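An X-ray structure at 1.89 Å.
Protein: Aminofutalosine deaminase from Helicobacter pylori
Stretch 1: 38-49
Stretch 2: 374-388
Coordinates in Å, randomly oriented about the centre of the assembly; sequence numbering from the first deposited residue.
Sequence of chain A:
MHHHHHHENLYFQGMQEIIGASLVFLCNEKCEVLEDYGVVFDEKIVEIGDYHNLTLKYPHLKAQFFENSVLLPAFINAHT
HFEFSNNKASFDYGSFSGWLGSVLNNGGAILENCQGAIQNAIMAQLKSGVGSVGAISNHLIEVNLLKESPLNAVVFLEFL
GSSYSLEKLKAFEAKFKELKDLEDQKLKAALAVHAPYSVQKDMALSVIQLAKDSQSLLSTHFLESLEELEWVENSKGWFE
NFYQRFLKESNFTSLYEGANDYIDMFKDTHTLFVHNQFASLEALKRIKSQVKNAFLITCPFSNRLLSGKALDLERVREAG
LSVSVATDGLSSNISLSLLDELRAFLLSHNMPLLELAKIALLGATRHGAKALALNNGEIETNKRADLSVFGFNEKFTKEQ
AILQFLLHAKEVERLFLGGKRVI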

ATOM      1  N   GLY A  38     -13.726 -22.840  17.957  1.00 26.11           N
ATOM      2  CA  GLY A  38     -13.193 -23.951  17.202  1.00 20.75           C
ATOM      3  C   GLY A  38     -14.191 -24.415  16.153  1.00 18.95           C
ATOM      4  O   GLY A  38     -15.354 -24.012  16.157  1.00 19.97           O
ATOM      5  N   VAL A  39     -13.698 -25.255  15.248  1.00 23.43           N
ATOM      6  CA  VAL A  39     -14.489 -25.751  14.125  1.00 24.35           C
ATOM      7  C   VAL A  39     -14.240 -27.246  13.972  1.00 23.05           C
ATOM      8  O   VAL A  39     -13.087 -27.686  13.922  1.00 29.03           O
ATOM      9  CB  VAL A  39     -14.144 -25.021  12.811  1.00 24.84           C
ATOM     10  CG1 VAL A  39     -14.884 -25.657  11.642  1.00 17.72           C
ATOM     11  CG2 VAL A  39     -14.476 -23.539  12.913  1.00 25.53           C
ATOM     12  N   VAL A  40     -15.317 -28.025  13.906  1.00 23.13           N
ATOM     13  CA  VAL A  40     -15.255 -29.432  13.528  1.00 23.61           C
ATOM     14  C   VAL A  40     -15.544 -29.523  12.040  1.00 21.22           C
ATOM     15  O   VAL A  40     -16.512 -28.925  11.552  1.00 24.20           O
ATOM     16  CB  VAL A  40     -16.255 -30.281  14.331  1.00 27.24           C
ATOM     17  CG1 VAL A  40     -16.131 -31.749  13.946  1.00 22.75           C
ATOM     18  CG2 VAL A  40     -16.033 -30.103  15.818  1.00 24.37           C
ATOM     19  N   PHE A  41     -14.711 -30.262  11.312  1.00 20.21           N
ATOM     20  CA  PHE A  41     -14.876 -30.331   9.870  1.00 26.22           C
ATOM     21  C   PHE A  41     -14.318 -31.639   9.334  1.00 29.36           C
ATOM     22  O   PHE A  41     -13.331 -32.172   9.849  1.00 28.60           O
ATOM     23  CB  PHE A  41     -14.190 -29.147   9.170  1.00 27.55           C
ATOM     24  CG  PHE A  41     -12.693 -29.112   9.348  1.00 25.56           C
ATOM     25  CD1 PHE A  41     -12.128 -28.586  10.500  1.00 25.81           C
ATOM     26  CD2 PHE A  41     -11.852 -29.589   8.356  1.00 27.51           C
ATOM     27  CE1 PHE A  41     -10.754 -28.549  10.661  1.00 29.73           C
ATOM     28  CE2 PHE A  41     -10.476 -29.554   8.511  1.00 24.27           C
ATOM     29  CZ  PHE A  41      -9.927 -29.030   9.664  1.00 26.63           C
ATOM     30  N   ASP A  42     -14.977 -32.155   8.296  1.00 27.08           N
ATOM     31  CA  ASP A  42     -14.384 -33.167   7.434  1.00 27.26           C
ATOM     32  C   ASP A  42     -14.076 -32.490   6.105  1.00 28.99           C
ATOM     33  O   ASP A  42     -13.184 -31.640   6.039  1.00 28.54           O
ATOM     34  CB  ASP A  42     -15.318 -34.370   7.258  1.00 30.09           C
ATOM     35  CG  ASP A  42     -16.783 -33.974   7.192  1.00 28.46           C
ATOM     36  OD1 ASP A  42     -17.105 -32.979   6.512  1.00 31.11           O
ATOM     37  OD2 ASP A  42     -17.615 -34.663   7.820  1.00 31.68           O
ATOM     38  N   GLU A  43     -14.830 -32.816   5.054  1.00 27.11           N
ATOM     39  CA  GLU A  43     -14.762 -32.023   3.834  1.00 26.24           C
ATOM     40  C   GLU A  43     -15.600 -30.756   3.934  1.00 23.35           C
ATOM     41  O   GLU A  43     -15.315 -29.778   3.234  1.00 28.49           O
ATOM     42  CB  GLU A  43     -15.213 -32.851   2.627  1.00 33.39           C
ATOM     43  CG  GLU A  43     -14.207 -33.905   2.190  1.00 35.16           C
ATOM     44  CD  GLU A  43     -14.504 -35.273   2.772  1.00 40.41           C
ATOM     45  OE1 GLU A  43     -15.409 -35.372   3.626  1.00 42.41           O
ATOM     46  OE2 GLU A  43     -13.829 -36.248   2.381  1.00 45.42           O
ATOM     47  N   LYS A  44     -16.616 -30.754   4.792  1.00 23.84           N
ATOM     48  CA  LYS A  44     -17.445 -29.588   5.044  1.00 27.53           C
ATOM     49  C   LYS A  44     -17.309 -29.190   6.506  1.00 24.91           C
ATOM     50  O   LYS A  44     -16.839 -29.969   7.341  1.00 25.02           O
ATOM     51  CB  LYS A  44     -18.920 -29.863   4.716  1.00 24.88           C
ATOM     52  CG  LYS A  44     -19.170 -30.432   3.326  1.00 24.66           C
ATOM     53  CD  LYS A  44     -18.892 -29.400   2.247  1.00 28.06           C
ATOM     54  CE  LYS A  44     -19.580 -29.772   0.940  1.00 27.00           C
ATOM     55  NZ  LYS A  44     -18.733 -30.659   0.098  1.00 32.76           N
ATOM     56  N   ILE A  45     -17.736 -27.967   6.811  1.00 21.45           N
ATOM     57  CA  ILE A  45     -17.810 -27.520   8.198  1.00 23.17           C
ATOM     58  C   ILE A  45     -18.977 -28.226   8.872  1.00 25.92           C
ATOM     59  O   ILE A  45     -20.123 -28.136   8.412  1.00 24.27           O
ATOM     60  CB  ILE A  45     -17.957 -25.997   8.277  1.00 20.66           C
ATOM     61  CG1 ILE A  45     -16.715 -25.314   7.702  1.00 21.47           C
ATOM     62  CG2 ILE A  45     -18.195 -25.562   9.720  1.00 23.06           C
ATOM     63  CD1 ILE A  45     -16.906 -23.844   7.414  1.00 23.31           C
ATOM     64  N   VAL A  46     -18.694 -28.934   9.960  1.00 22.68           N
ATOM     65  CA  VAL A  46     -19.687 -29.761  10.638  1.00 29.00           C
ATOM     66  C   VAL A  46     -20.302 -29.042  11.832  1.00 26.03           C
ATOM     67  O   VAL A  46     -21.522 -29.032  11.997  1.00 24.92           O
ATOM     68  CB  VAL A  46     -19.061 -31.110  11.058  1.00 25.99           C
ATOM     69  CG1 VAL A  46     -20.011 -31.879  11.953  1.00 29.36           C
ATOM     70  CG2 VAL A  46     -18.701 -31.933   9.829  1.00 29.79           C
ATOM     71  N   GLU A  47     -19.473 -28.422  12.669  1.00 26.00           N
ATOM     72  CA  GLU A  47     -19.963 -27.790  13.885  1.00 24.97           C
ATOM     73  C   GLU A  47     -19.008 -26.682  14.306  1.00 23.33           C
ATOM     74  O   GLU A  47     -17.792 -26.787  14.126  1.00 22.81           O
ATOM     75  CB  GLU A  47     -20.124 -28.813  15.017  1.00 26.23           C
ATOM     76  CG  GLU A  47     -20.855 -28.283  16.239  1.00 26.07           C
ATOM     77  CD  GLU A  47     -21.200 -29.377  17.232  1.00 27.21           C
ATOM     78  OE1 GLU A  47     -21.439 -30.523  16.796  1.00 32.81           O
ATOM     79  OE2 GLU A  47     -21.235 -29.089  18.445  1.00 29.85           O
ATOM     80  N   ILE A  48     -19.577 -25.619  14.871  1.00 26.86           N
ATOM     81  CA  ILE A  48     -18.825 -24.483  15.390  1.00 24.71           C
ATOM     82  C   ILE A  48     -19.185 -24.301  16.858  1.00 24.23           C
ATOM     83  O   ILE A  48     -20.333 -24.527  17.257  1.00 25.39           O
ATOM     84  CB  ILE A  48     -19.116 -23.195  14.591  1.00 23.02           C
ATOM     85  CG1 ILE A  48     -18.913 -23.438  13.095  1.00 26.12           C
ATOM     86  CG2 ILE A  48     -18.232 -22.047  15.063  1.00 29.61           C
ATOM     87  CD1 ILE A  48     -19.660 -22.461  12.215  1.00 24.45           C
ATOM     88  N   GLY A  49     -18.207 -23.899  17.661  1.00 24.84           N
ATOM     89  CA  GLY A  49     -18.469 -23.667  19.070  1.00 26.71           C
ATOM     90  C   GLY A  49     -17.191 -23.336  19.803  1.00 25.26           C
ATOM     91  O   GLY A  49     -16.104 -23.278  19.218  1.00 23.58           O
ATOM     92  N   LEU A 374     -19.727 -20.185  -5.109  1.00 19.13           N
ATOM     93  CA  LEU A 374     -18.899 -21.152  -4.400  1.00 22.70           C
ATOM     94  C   LEU A 374     -19.482 -21.386  -3.014  1.00 21.68           C
ATOM     95  O   LEU A 374     -20.024 -20.455  -2.420  1.00 23.85           O
ATOM     96  CB  LEU A 374     -17.482 -20.527  -4.269  1.00 23.35           C
ATOM     97  CG  LEU A 374     -16.344 -20.838  -5.251  1.00 31.00           C
ATOM     98  CD1 LEU A 374     -15.540 -22.109  -5.032  1.00 40.67           C
ATOM     99  CD2 LEU A 374     -17.117 -21.007  -6.616  1.00 27.07           C
ATOM    100  N   ASN A 375     -19.355 -22.608  -2.471  1.00 17.92           N
ATOM    101  CA  ASN A 375     -19.953 -22.929  -1.158  1.00 21.50           C
ATOM    102  C   ASN A 375     -18.924 -22.757  -0.037  1.00 19.08           C
ATOM    103  O   ASN A 375     -18.628 -23.667   0.742  1.00 22.03           O
ATOM    104  CB  ASN A 375     -20.545 -24.340  -1.137  1.00 22.34           C
ATOM    105  CG  ASN A 375     -21.289 -24.642   0.144  1.00 23.26           C
ATOM    106  OD1 ASN A 375     -21.936 -23.773   0.716  1.00 23.45           O
ATOM    107  ND2 ASN A 375     -21.219 -25.894   0.589  1.00 17.80           N
ATOM    108  N   ASN A 376     -18.378 -21.553   0.042  1.00 19.38           N
ATOM    109  CA  ASN A 376     -17.334 -21.272   1.012  1.00 17.00           C
ATOM    110  C   ASN A 376     -17.379 -19.786   1.346  1.00 21.60           C
ATOM    111  O   ASN A 376     -18.427 -19.143   1.231  1.00 20.04           O
ATOM    112  CB  ASN A 376     -15.973 -21.735   0.461  1.00 20.74           C
ATOM    113  CG  ASN A 376     -15.607 -21.055  -0.853  1.00 19.08           C
ATOM    114  OD1 ASN A 376     -16.269 -20.118  -1.299  1.00 20.80           O
ATOM    115  ND2 ASN A 376     -14.539 -21.532  -1.476  1.00 17.81           N
ATOM    116  N   GLY A 377     -16.242 -19.249   1.781  1.00 16.77           N
ATOM    117  CA  GLY A 377     -16.128 -17.855   2.143  1.00 22.09           C
ATOM    118  C   GLY A 377     -16.705 -17.494   3.488  1.00 19.36           C
ATOM    119  O   GLY A 377     -16.727 -16.307   3.830  1.00 16.64           O
ATOM    120  N   GLU A 378     -17.159 -18.472   4.268  1.00 24.62           N
ATOM    121  CA  GLU A 378     -17.798 -18.189   5.544  1.00 22.03           C
ATOM    122  C   GLU A 378     -17.694 -19.423   6.427  1.00 20.35           C
ATOM    123  O   GLU A 378     -17.835 -20.549   5.944  1.00 24.50           O
ATOM    124  CB  GLU A 378     -19.265 -17.788   5.342  1.00 23.34           C
ATOM    125  CG  GLU A 378     -20.083 -17.676   6.622  1.00 24.15           C
ATOM    126  CD  GLU A 378     -21.488 -17.167   6.364  1.00 31.41           C
ATOM    127  OE1 GLU A 378     -22.216 -16.902   7.343  1.00 29.96           O
ATOM    128  OE2 GLU A 378     -21.864 -17.033   5.178  1.00 33.13           O
ATOM    129  N   ILE A 379     -17.443 -19.208   7.716  1.00 18.85           N
ATOM    130  CA  ILE A 379     -17.371 -20.298   8.682  1.00 19.98           C
ATOM    131  C   ILE A 379     -18.796 -20.562   9.153  1.00 23.67           C
ATOM    132  O   ILE A 379     -19.307 -19.898  10.059  1.00 21.24           O
ATOM    133  CB  ILE A 379     -16.427 -19.973   9.842  1.00 22.71           C
ATOM    134  CG1 ILE A 379     -14.993 -19.860   9.329  1.00 18.24           C
ATOM    135  CG2 ILE A 379     -16.506 -21.051  10.914  1.00 26.31           C
ATOM    136  CD1 ILE A 379     -13.967 -19.616  10.412  1.00 22.33           C
ATOM    137  N   GLU A 380     -19.445 -21.537   8.519  1.00 22.49           N
ATOM    138  CA  GLU A 380     -20.830 -21.877   8.796  1.00 22.25           C
ATOM    139  C   GLU A 380     -21.030 -23.342   8.443  1.00 24.39           C
ATOM    140  O   GLU A 380     -20.431 -23.839   7.485  1.00 19.51           O
ATOM    141  CB  GLU A 380     -21.788 -20.985   7.995  1.00 27.37           C
ATOM    142  CG  GLU A 380     -23.263 -21.168   8.323  1.00 25.52           C
ATOM    143  CD  GLU A 380     -24.156 -20.307   7.449  1.00 35.72           C
ATOM    144  OE1 GLU A 380     -23.637 -19.681   6.499  1.00 39.28           O
ATOM    145  OE2 GLU A 380     -25.379 -20.260   7.704  1.00 43.14           O
ATOM    146  N   THR A 381     -21.858 -24.030   9.229  1.00 19.57           N
ATOM    147  CA  THR A 381     -22.098 -25.449   9.000  1.00 24.38           C
ATOM    148  C   THR A 381     -22.615 -25.684   7.585  1.00 21.96           C
ATOM    149  O   THR A 381     -23.416 -24.903   7.064  1.00 22.85           O
ATOM    150  CB  THR A 381     -23.095 -25.999  10.023  1.00 26.38           C
ATOM    151  OG1 THR A 381     -24.353 -25.328   9.881  1.00 26.04           O
ATOM    152  CG2 THR A 381     -22.571 -25.795  11.439  1.00 25.39           C
ATOM    153  N   ASN A 382     -22.114 -26.748   6.957  1.00 24.01           N
ATOM    154  CA  ASN A 382     -22.410 -27.231   5.610  1.00 21.94           C
ATOM    155  C   ASN A 382     -21.619 -26.481   4.541  1.00 23.38           C
ATOM    156  O   ASN A 382     -21.684 -26.863   3.372  1.00 22.39           O
ATOM    157  CB  ASN A 382     -23.910 -27.180   5.254  1.00 22.52           C
ATOM    158  CG  ASN A 382     -24.766 -27.942   6.246  1.00 25.73           C
ATOM    159  OD1 ASN A 382     -24.391 -29.019   6.707  1.00 26.35           O
ATOM    160  ND2 ASN A 382     -25.920 -27.379   6.587  1.00 27.41           N
ATOM    161  N   LYS A 383     -20.886 -25.428   4.888  1.00 22.49           N
ATOM    162  CA  LYS A 383     -19.982 -24.817   3.927  1.00 20.51           C
ATOM    163  C   LYS A 383     -18.730 -25.673   3.770  1.00 24.60           C
ATOM    164  O   LYS A 383     -18.425 -26.532   4.602  1.00 20.84           O
ATOM    165  CB  LYS A 383     -19.601 -23.402   4.362  1.00 22.15           C
ATOM    166  CG  LYS A 383     -20.780 -22.464   4.540  1.00 27.25           C
ATOM    167  CD  LYS A 383     -21.057 -21.679   3.273  1.00 29.03           C
ATOM    168  CE  LYS A 383     -22.314 -20.834   3.407  1.00 33.11           C
ATOM    169  NZ  LYS A 383     -22.759 -20.298   2.088  1.00 39.40           N
ATOM    170  N   ARG A 384     -18.007 -25.438   2.677  1.00 23.54           N
ATOM    171  CA  ARG A 384     -16.753 -26.145   2.458  1.00 20.66           C
ATOM    172  C   ARG A 384     -15.761 -25.829   3.571  1.00 19.91           C
ATOM    173  O   ARG A 384     -15.732 -24.721   4.115  1.00 20.32           O
ATOM    174  CB  ARG A 384     -16.149 -25.763   1.106  1.00 22.01           C
ATOM    175  CG  ARG A 384     -16.909 -26.292  -0.100  1.00 18.90           C
ATOM    176  CD  ARG A 384     -16.278 -25.775  -1.383  1.00 20.73           C
ATOM    177  NE  ARG A 384     -14.821 -25.848  -1.317  1.00 21.05           N
ATOM    178  CZ  ARG A 384     -14.100 -26.862  -1.784  1.00 24.62           C
ATOM    179  NH1 ARG A 384     -14.698 -27.893  -2.366  1.00 25.48           N
ATOM    180  NH2 ARG A 384     -12.781 -26.843  -1.674  1.00 26.76           N
ATOM    181  N   ALA A 385     -14.940 -26.822   3.910  1.00 19.47           N
ATOM    182  CA  ALA A 385     -13.878 -26.651   4.901  1.00 22.32           C
ATOM    183  C   ALA A 385     -12.637 -26.027   4.256  1.00 18.62           C
ATOM    184  O   ALA A 385     -11.560 -26.618   4.192  1.00 22.50           O
ATOM    185  CB  ALA A 385     -13.553 -27.986   5.560  1.00 23.12           C
ATOM    186  N   ASP A 386     -12.818 -24.810   3.750  1.00 20.33           N
ATOM    187  CA  ASP A 386     -11.730 -24.005   3.199  1.00 20.74           C
ATOM    188  C   ASP A 386     -11.326 -23.010   4.283  1.00 15.52           C
ATOM    189  O   ASP A 386     -11.978 -21.980   4.471  1.00 13.98           O
ATOM    190  CB  ASP A 386     -12.163 -23.305   1.915  1.00 20.78           C
ATOM    191  CG  ASP A 386     -12.541 -24.282   0.810  1.00 22.05           C
ATOM    192  OD1 ASP A 386     -12.086 -25.446   0.845  1.00 22.77           O
ATOM    193  OD2 ASP A 386     -13.300 -23.882  -0.097  1.00 23.67           O
ATOM    194  N   LEU A 387     -10.250 -23.318   5.003  1.00 16.06           N
ATOM    195  CA  LEU A 387      -9.925 -22.610   6.233  1.00 19.04           C
ATOM    196  C   LEU A 387      -8.460 -22.204   6.256  1.00 19.04           C
ATOM    197  O   LEU A 387      -7.580 -22.983   5.877  1.00 18.26           O
ATOM    198  CB  LEU A 387     -10.243 -23.479   7.457  1.00 19.93           C
ATOM    199  CG  LEU A 387     -11.699 -23.942   7.563  1.00 22.15           C
ATOM    200  CD1 LEU A 387     -11.858 -25.036   8.609  1.00 19.28           C
ATOM    201  CD2 LEU A 387     -12.611 -22.763   7.870  1.00 20.49           C
ATOM    202  N   SER A 388      -8.208 -20.983   6.725  1.00 19.36           N
ATOM    203  CA  SER A 388      -6.863 -20.453   6.899  1.00 19.38           C
ATOM    204  C   SER A 388      -6.598 -20.198   8.376  1.00 20.88           C
ATOM    205  O   SER A 388      -7.501 -19.803   9.119  1.00 18.93           O
ATOM    206  CB  SER A 388      -6.673 -19.149   6.117  1.00 18.59           C
ATOM    207  OG  SER A 388      -6.722 -19.360   4.719  1.00 21.75           O
TER

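Residues 38-49 form a strand, a tight turn and a second strand. Residues 374-388, far away in sequence, pack against this hairpin mostly as loop. Together the two stretches bury 672 Å².

Three backbone hydrogen bonds join them. Ala385 N donates to Glu43 O at 3.1 Å. Ile45 N donates to Lys383 O at 2.7 Å. Asn382 N donates to Ile45 O at 2.8 Å. The first two flank Lys44 and make a single beta bridge between Lys44 and Arg384, whose CA atoms lie 4.4 Å apart. The third reaches the type II turn from Glu380 to Lys383. Ile45 thus uses both its N and its O. Thr381 CA adds a CA-H...O contact to Ile45 O at 3.4 Å. Because these bonds use main-chain atoms, they leave the side chains free for packing.

The apolar contacts come from Val39, Phe41, Ile45 and Ile48, whose CA-to-CB bonds all point toward the second stretch. Ile45 has the largest covered area, 117 Å². Its chi1 is m and its chi2 is t. Its CD1 lies 3.6 Å from Arg384 O and 3.8 Å from Ile379 CA, and its CB lies 3.4 Å from Glu380 O. A branched aliphatic side chain suits this place, since it packs against backbone and side chains alike. Ile48 CD1 meets Ile379 CG2 at 3.7 Å, and Val39 CG2 meets the same Ile379 CG2 at 3.8 Å. Ile379 therefore contacts residues from both strands of the hairpin.

The Phe41 ring makes a CH-pi contact. Leu387 CD1 sits over one ring face, 15° off the normal, and is 4.0 Å from Phe41 CD1. Ala385 CB approaches Phe41 CD2 to 3.6 Å. The same CB is 3.7 Å from Asp42 O, so the small methyl group rests against both the ring and the backbone. Phe41, Ala385 and Leu387 are all buried.

At the exposed side, Lys44 lays its aliphatic chain along the second stretch. Its CD is 3.9 Å from Asn382 O and 3.9 Å from Arg384 CA. Thr381 CG2 lies 3.4 Å from Val46 O, so its methyl contributes to the contact.

Polar side chains brace each stretch internally. Asp42 OD1 accepts from Lys44 N at 2.9 Å in the hairpin turn. Asn375 ND2 donates to Asn382 O at 3.0 Å. Arg384 points its CA-to-CB bond away from the hairpin, and its NE forms a salt bridge with Asp386 OD2 at 2.8 Å.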